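Local coordinates for E3 SUMO-protein ligase SIZ1 (Saccharomyces cerevisiae, PDB 3I2D), which acts as a SUMO E3 ligase that promotes attachment of SUMO (Smt3) to septins and PCNA, at residues His117-Leu129 with Glu135-Cys147. Numbering follows the deposited sequence.
Sequences HRLYLFSGMINPL and EPIQFPFPNELRC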
loop_
_atom_site.group_PDB
_atom_site.type_symbol
_atom_site.label_atom_id
_atom_site.label_comp_id
_atom_site.label_asym_id
_atom_site.label_seq_id
_atom_site.Cartn_x
_atom_site.Cartn_y
_atom_site.Cartn_z
ATOM N N HIS A 117 0.116 -15.785 2.330
ATOM C CA HIS A 117 -1.158 -15.676 1.638
ATOM C C HIS A 117 -2.312 -15.531 2.596
ATOM O O HIS A 117 -2.295 -16.093 3.688
ATOM C CB HIS A 117 -1.379 -16.889 0.751
ATOM C CG HIS A 117 -0.447 -16.948 -0.412
ATOM N ND1 HIS A 117 0.894 -17.240 -0.275
ATOM C CD2 HIS A 117 -0.642 -16.667 -1.723
ATOM C CE1 HIS A 117 1.485 -17.131 -1.451
ATOM N NE2 HIS A 117 0.577 -16.784 -2.347
ATOM N N ARG A 118 -3.324 -14.777 2.187
ATOM C CA ARG A 118 -4.468 -14.562 3.060
ATOM C C ARG A 118 -5.750 -14.366 2.275
ATOM O O ARG A 118 -5.717 -13.934 1.125
ATOM C CB ARG A 118 -4.213 -13.345 3.945
ATOM C CG ARG A 118 -2.811 -13.313 4.522
ATOM C CD ARG A 118 -2.843 -13.194 6.021
ATOM N NE ARG A 118 -3.670 -14.230 6.623
ATOM C CZ ARG A 118 -4.004 -14.254 7.910
ATOM N NH1 ARG A 118 -3.575 -13.298 8.730
ATOM N NH2 ARG A 118 -4.777 -15.226 8.378
ATOM N N LEU A 119 -6.880 -14.688 2.896
ATOM C CA LEU A 119 -8.181 -14.544 2.246
ATOM C C LEU A 119 -8.818 -13.212 2.664
ATOM O O LEU A 119 -9.274 -13.062 3.795
ATOM C CB LEU A 119 -9.088 -15.693 2.657
ATOM C CG LEU A 119 -10.211 -16.131 1.724
ATOM C CD1 LEU A 119 -11.407 -16.429 2.598
ATOM C CD2 LEU A 119 -10.535 -15.064 0.682
ATOM N N TYR A 120 -8.842 -12.249 1.753
ATOM C CA TYR A 120 -9.397 -10.939 2.057
ATOM C C TYR A 120 -10.778 -10.732 1.460
ATOM O O TYR A 120 -11.072 -11.177 0.352
ATOM C CB TYR A 120 -8.462 -9.838 1.539
ATOM C CG TYR A 120 -7.265 -9.548 2.412
ATOM C CD1 TYR A 120 -6.969 -10.343 3.524
ATOM C CD2 TYR A 120 -6.442 -8.453 2.150
ATOM C CE1 TYR A 120 -5.890 -10.050 4.355
ATOM C CE2 TYR A 120 -5.355 -8.150 2.973
ATOM C CZ TYR A 120 -5.091 -8.950 4.071
ATOM O OH TYR A 120 -4.034 -8.643 4.894
ATOM N N LEU A 121 -11.643 -10.064 2.202
ATOM C CA LEU A 121 -12.950 -9.779 1.666
ATOM C C LEU A 121 -12.930 -8.286 1.337
ATOM O O LEU A 121 -12.517 -7.462 2.162
ATOM C CB LEU A 121 -14.021 -10.092 2.690
ATOM C CG LEU A 121 -15.445 -9.804 2.234
ATOM C CD1 LEU A 121 -15.756 -10.557 0.946
ATOM C CD2 LEU A 121 -16.388 -10.190 3.360
ATOM N N PHE A 122 -13.321 -7.949 0.114
ATOM C CA PHE A 122 -13.352 -6.557 -0.321
ATOM C C PHE A 122 -14.790 -6.118 -0.506
ATOM O O PHE A 122 -15.683 -6.946 -0.692
ATOM C CB PHE A 122 -12.630 -6.360 -1.662
ATOM C CG PHE A 122 -11.142 -6.468 -1.576
ATOM C CD1 PHE A 122 -10.530 -7.700 -1.386
ATOM C CD2 PHE A 122 -10.350 -5.334 -1.675
ATOM C CE1 PHE A 122 -9.164 -7.800 -1.296
ATOM C CE2 PHE A 122 -8.975 -5.423 -1.583
ATOM C CZ PHE A 122 -8.381 -6.659 -1.395
ATOM N N SER A 123 -15.001 -4.811 -0.474
ATOM C CA SER A 123 -16.319 -4.263 -0.667
ATOM C C SER A 123 -16.182 -2.963 -1.413
ATOM O O SER A 123 -15.239 -2.227 -1.200
ATOM C CB SER A 123 -16.987 -4.017 0.672
ATOM O OG SER A 123 -18.257 -3.428 0.491
ATOM N N GLY A 124 -17.122 -2.683 -2.300
ATOM C CA GLY A 124 -17.088 -1.445 -3.049
ATOM C C GLY A 124 -18.503 -1.106 -3.452
ATOM O O GLY A 124 -19.380 -1.954 -3.379
ATOM N N MET A 125 -18.751 0.124 -3.868
ATOM C CA MET A 125 -20.104 0.481 -4.276
ATOM C C MET A 125 -20.304 0.155 -5.753
ATOM O O MET A 125 -19.363 0.211 -6.535
ATOM C CB MET A 125 -20.367 1.973 -4.070
ATOM C CG MET A 125 -20.050 2.494 -2.699
ATOM S SD MET A 125 -20.332 4.267 -2.691
ATOM C CE MET A 125 -21.574 4.364 -1.427
ATOM N N ILE A 126 -21.532 -0.187 -6.127
ATOM C CA ILE A 126 -21.849 -0.483 -7.510
ATOM C C ILE A 126 -21.794 0.828 -8.310
ATOM O O ILE A 126 -21.419 0.846 -9.479
ATOM C CB ILE A 126 -23.239 -1.133 -7.620
ATOM C CG1 ILE A 126 -23.133 -2.634 -7.337
ATOM C CG2 ILE A 126 -23.798 -0.957 -9.014
ATOM C CD1 ILE A 126 -22.542 -2.983 -5.999
ATOM N N ASN A 127 -22.149 1.930 -7.665
ATOM C CA ASN A 127 -22.120 3.232 -8.313
ATOM C C ASN A 127 -21.312 4.177 -7.449
ATOM O O ASN A 127 -21.871 4.993 -6.727
ATOM C CB ASN A 127 -23.544 3.771 -8.490
ATOM C CG ASN A 127 -24.255 3.159 -9.691
ATOM O OD1 ASN A 127 -23.985 3.535 -10.833
ATOM N ND2 ASN A 127 -25.155 2.202 -9.441
ATOM N N PRO A 128 -19.978 4.061 -7.496
ATOM C CA PRO A 128 -19.107 4.929 -6.697
ATOM C C PRO A 128 -19.007 6.354 -7.224
ATOM O O PRO A 128 -19.338 6.642 -8.384
ATOM C CB PRO A 128 -17.758 4.219 -6.761
ATOM C CG PRO A 128 -17.788 3.585 -8.119
ATOM C CD PRO A 128 -19.194 3.023 -8.190
ATOM N N LEU A 129 -18.549 7.247 -6.356
ATOM C CA LEU A 129 -18.365 8.632 -6.740
ATOM C C LEU A 129 -17.407 8.614 -7.923
ATOM O O LEU A 129 -17.723 9.137 -8.999
ATOM C CB LEU A 129 -17.752 9.440 -5.586
ATOM C CG LEU A 129 -18.684 10.073 -4.544
ATOM C CD1 LEU A 129 -19.598 9.028 -3.900
ATOM C CD2 LEU A 129 -17.826 10.766 -3.498
ATOM N N GLU A 135 -11.911 1.462 -8.010
ATOM C CA GLU A 135 -12.789 1.346 -6.852
ATOM C C GLU A 135 -12.145 1.550 -5.476
ATOM O O GLU A 135 -11.080 1.008 -5.188
ATOM C CB GLU A 135 -13.451 -0.033 -6.892
ATOM C CG GLU A 135 -14.617 -0.209 -5.941
ATOM C CD GLU A 135 -15.948 0.174 -6.560
ATOM O OE1 GLU A 135 -15.992 1.118 -7.367
ATOM O OE2 GLU A 135 -16.961 -0.465 -6.226
ATOM N N PRO A 136 -12.776 2.358 -4.610
ATOM C CA PRO A 136 -12.191 2.557 -3.274
ATOM C C PRO A 136 -12.744 1.416 -2.449
ATOM O O PRO A 136 -13.868 0.970 -2.691
ATOM C CB PRO A 136 -12.787 3.882 -2.802
ATOM C CG PRO A 136 -13.430 4.492 -4.058
ATOM C CD PRO A 136 -13.884 3.297 -4.845
ATOM N N ILE A 137 -11.983 0.915 -1.492
ATOM C CA ILE A 137 -12.525 -0.158 -0.671
ATOM C C ILE A 137 -13.486 0.489 0.309
ATOM O O ILE A 137 -13.087 1.300 1.137
ATOM C CB ILE A 137 -11.435 -0.883 0.096
ATOM C CG1 ILE A 137 -10.564 -1.665 -0.887
ATOM C CG2 ILE A 137 -12.054 -1.781 1.149
ATOM C CD1 ILE A 137 -9.286 -2.214 -0.278
ATOM N N GLN A 138 -14.758 0.140 0.210
ATOM C CA GLN A 138 -15.740 0.724 1.096
ATOM C C GLN A 138 -16.907 -0.185 1.441
ATOM O O GLN A 138 -17.727 -0.505 0.583
ATOM C CB GLN A 138 -16.282 1.999 0.489
ATOM C CG GLN A 138 -16.989 2.861 1.492
ATOM C CD GLN A 138 -17.657 4.047 0.841
ATOM O OE1 GLN A 138 -18.645 3.895 0.118
ATOM N NE2 GLN A 138 -17.112 5.240 1.073
ATOM N N PHE A 139 -16.955 -0.591 2.710
ATOM C CA PHE A 139 -18.010 -1.426 3.260
ATOM C C PHE A 139 -19.168 -0.555 3.757
ATOM O O PHE A 139 -18.968 0.589 4.143
ATOM C CB PHE A 139 -17.482 -2.204 4.457
ATOM C CG PHE A 139 -16.668 -3.393 4.092
ATOM C CD1 PHE A 139 -15.413 -3.246 3.534
ATOM C CD2 PHE A 139 -17.171 -4.672 4.287
ATOM C CE1 PHE A 139 -14.672 -4.365 3.171
ATOM C CE2 PHE A 139 -16.445 -5.782 3.929
ATOM C CZ PHE A 139 -15.191 -5.632 3.368
ATOM N N PRO A 140 -20.399 -1.075 3.744
ATOM C CA PRO A 140 -21.477 -0.219 4.243
ATOM C C PRO A 140 -21.388 -0.135 5.773
ATOM O O PRO A 140 -20.978 -1.091 6.416
ATOM C CB PRO A 140 -22.733 -0.943 3.775
ATOM C CG PRO A 140 -22.308 -2.383 3.780
ATOM C CD PRO A 140 -20.941 -2.301 3.136
ATOM N N PHE A 141 -21.755 1.014 6.338
ATOM C CA PHE A 141 -21.731 1.226 7.780
ATOM C C PHE A 141 -23.144 1.544 8.253
ATOM O O PHE A 141 -23.856 2.317 7.623
ATOM C CB PHE A 141 -20.819 2.400 8.122
ATOM C CG PHE A 141 -20.670 2.645 9.594
ATOM C CD1 PHE A 141 -19.622 2.059 10.309
ATOM C CD2 PHE A 141 -21.567 3.478 10.273
ATOM C CE1 PHE A 141 -19.466 2.300 11.673
ATOM C CE2 PHE A 141 -21.422 3.729 11.645
ATOM C CZ PHE A 141 -20.372 3.140 12.344
ATOM N N PRO A 142 -23.580 0.940 9.361
ATOM C CA PRO A 142 -22.860 -0.010 10.219
ATOM C C PRO A 142 -22.923 -1.433 9.646
ATOM O O PRO A 142 -23.783 -1.749 8.814
ATOM C CB PRO A 142 -23.616 0.096 11.535
ATOM C CG PRO A 142 -25.066 0.205 11.025
ATOM C CD PRO A 142 -24.952 1.176 9.855
ATOM N N ASN A 143 -22.020 -2.297 10.088
ATOM C CA ASN A 143 -22.042 -3.668 9.607
ATOM C C ASN A 143 -21.418 -4.611 10.608
ATOM O O ASN A 143 -20.740 -4.198 11.542
ATOM C CB ASN A 143 -21.316 -3.784 8.258
ATOM C CG ASN A 143 -19.791 -3.817 8.393
ATOM O OD1 ASN A 143 -19.235 -4.728 8.991
ATOM N ND2 ASN A 143 -19.116 -2.830 7.813
ATOM N N GLU A 144 -21.690 -5.886 10.428
ATOM C CA GLU A 144 -21.108 -6.904 11.272
ATOM C C GLU A 144 -20.781 -8.071 10.376
ATOM O O GLU A 144 -21.669 -8.639 9.743
ATOM C CB GLU A 144 -22.055 -7.362 12.361
ATOM C CG GLU A 144 -21.436 -8.480 13.157
ATOM C CD GLU A 144 -22.167 -8.752 14.439
ATOM O OE1 GLU A 144 -22.263 -7.810 15.264
ATOM O OE2 GLU A 144 -22.642 -9.904 14.610
ATOM N N LEU A 145 -19.500 -8.408 10.310
ATOM C CA LEU A 145 -19.047 -9.508 9.472
ATOM C C LEU A 145 -18.713 -10.724 10.323
ATOM O O LEU A 145 -18.036 -10.620 11.355
ATOM C CB LEU A 145 -17.814 -9.089 8.675
ATOM C CG LEU A 145 -17.277 -10.091 7.658
ATOM C CD1 LEU A 145 -18.282 -10.306 6.531
ATOM C CD2 LEU A 145 -15.976 -9.561 7.111
ATOM N N ARG A 146 -19.205 -11.875 9.883
ATOM C CA ARG A 146 -18.959 -13.126 10.574
ATOM C C ARG A 146 -18.479 -14.177 9.597
ATOM O O ARG A 146 -18.945 -14.254 8.455
ATOM C CB ARG A 146 -20.231 -13.630 11.254
ATOM C CG ARG A 146 -20.499 -13.036 12.610
ATOM C CD ARG A 146 -21.853 -13.478 13.156
ATOM N NE ARG A 146 -22.081 -12.884 14.467
ATOM C CZ ARG A 146 -21.450 -13.261 15.577
ATOM N NH1 ARG A 146 -20.559 -14.244 15.540
ATOM N NH2 ARG A 146 -21.686 -12.638 16.724
ATOM N N CYS A 147 -17.523 -14.972 10.051
ATOM C CA CYS A 147 -16.999 -16.063 9.248
ATOM C C CYS A 147 -17.157 -17.298 10.117
ATOM O O CYS A 147 -16.589 -17.367 11.213
ATOM C CB CYS A 147 -15.529 -15.855 8.917
ATOM S SG CYS A 147 -14.978 -17.028 7.688
#
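Ser123 grips the backbone N and O of Gln138. Its backbone O accepts Gln138 N at 2.8 Å, and its side-chain OG donates to Gln138 O at 3.0 Å. The serine torsion (chi1 177°) turns OG away from its own backbone N and beside its carbonyl carbon, where it meets the Gln138 carbonyl from above that carbonyl's plane. A CA-H...O contact from Ile137 also reaches Ser123 O. Farther along, the Glu135 chain bends at chi2 and carries its carboxylate against the backbone of Gly124 and Met125, while the Pro128 ring crosses it at about a right angle.

The same serine supplies an apolar contact: its CB sits almost squarely over the face of the Phe139 ring, 3.3 Å from the centroid and 9° off the normal, a CH-pi contact. Leu121 O lies at the edge of that ring, 3.5 Å from CZ. With an alanine in place of this phenylalanine, Ser123 CB would probably lose the ring face it rests on, and a gap would be likely to open beside Leu121. On the other side of the strand, Ile137 CD1 packs 3.5 Å from Phe122 CE2, and the Phe122 ring also meets that of Phe68. Deeper in, Leu121 CD2 touches Leu145 CD1 at 3.7 Å, joining strand 117-125 to strand 143-147.

These strands belong to two different antiparallel sheets of the PINIT domain, so the leucine pair is sheet-to-sheet core packing, and the loop that carries Glu135 to Phe139 passes along the end of strand 117-125 and leads into the second sheet, well away from the SP-RING zinc site.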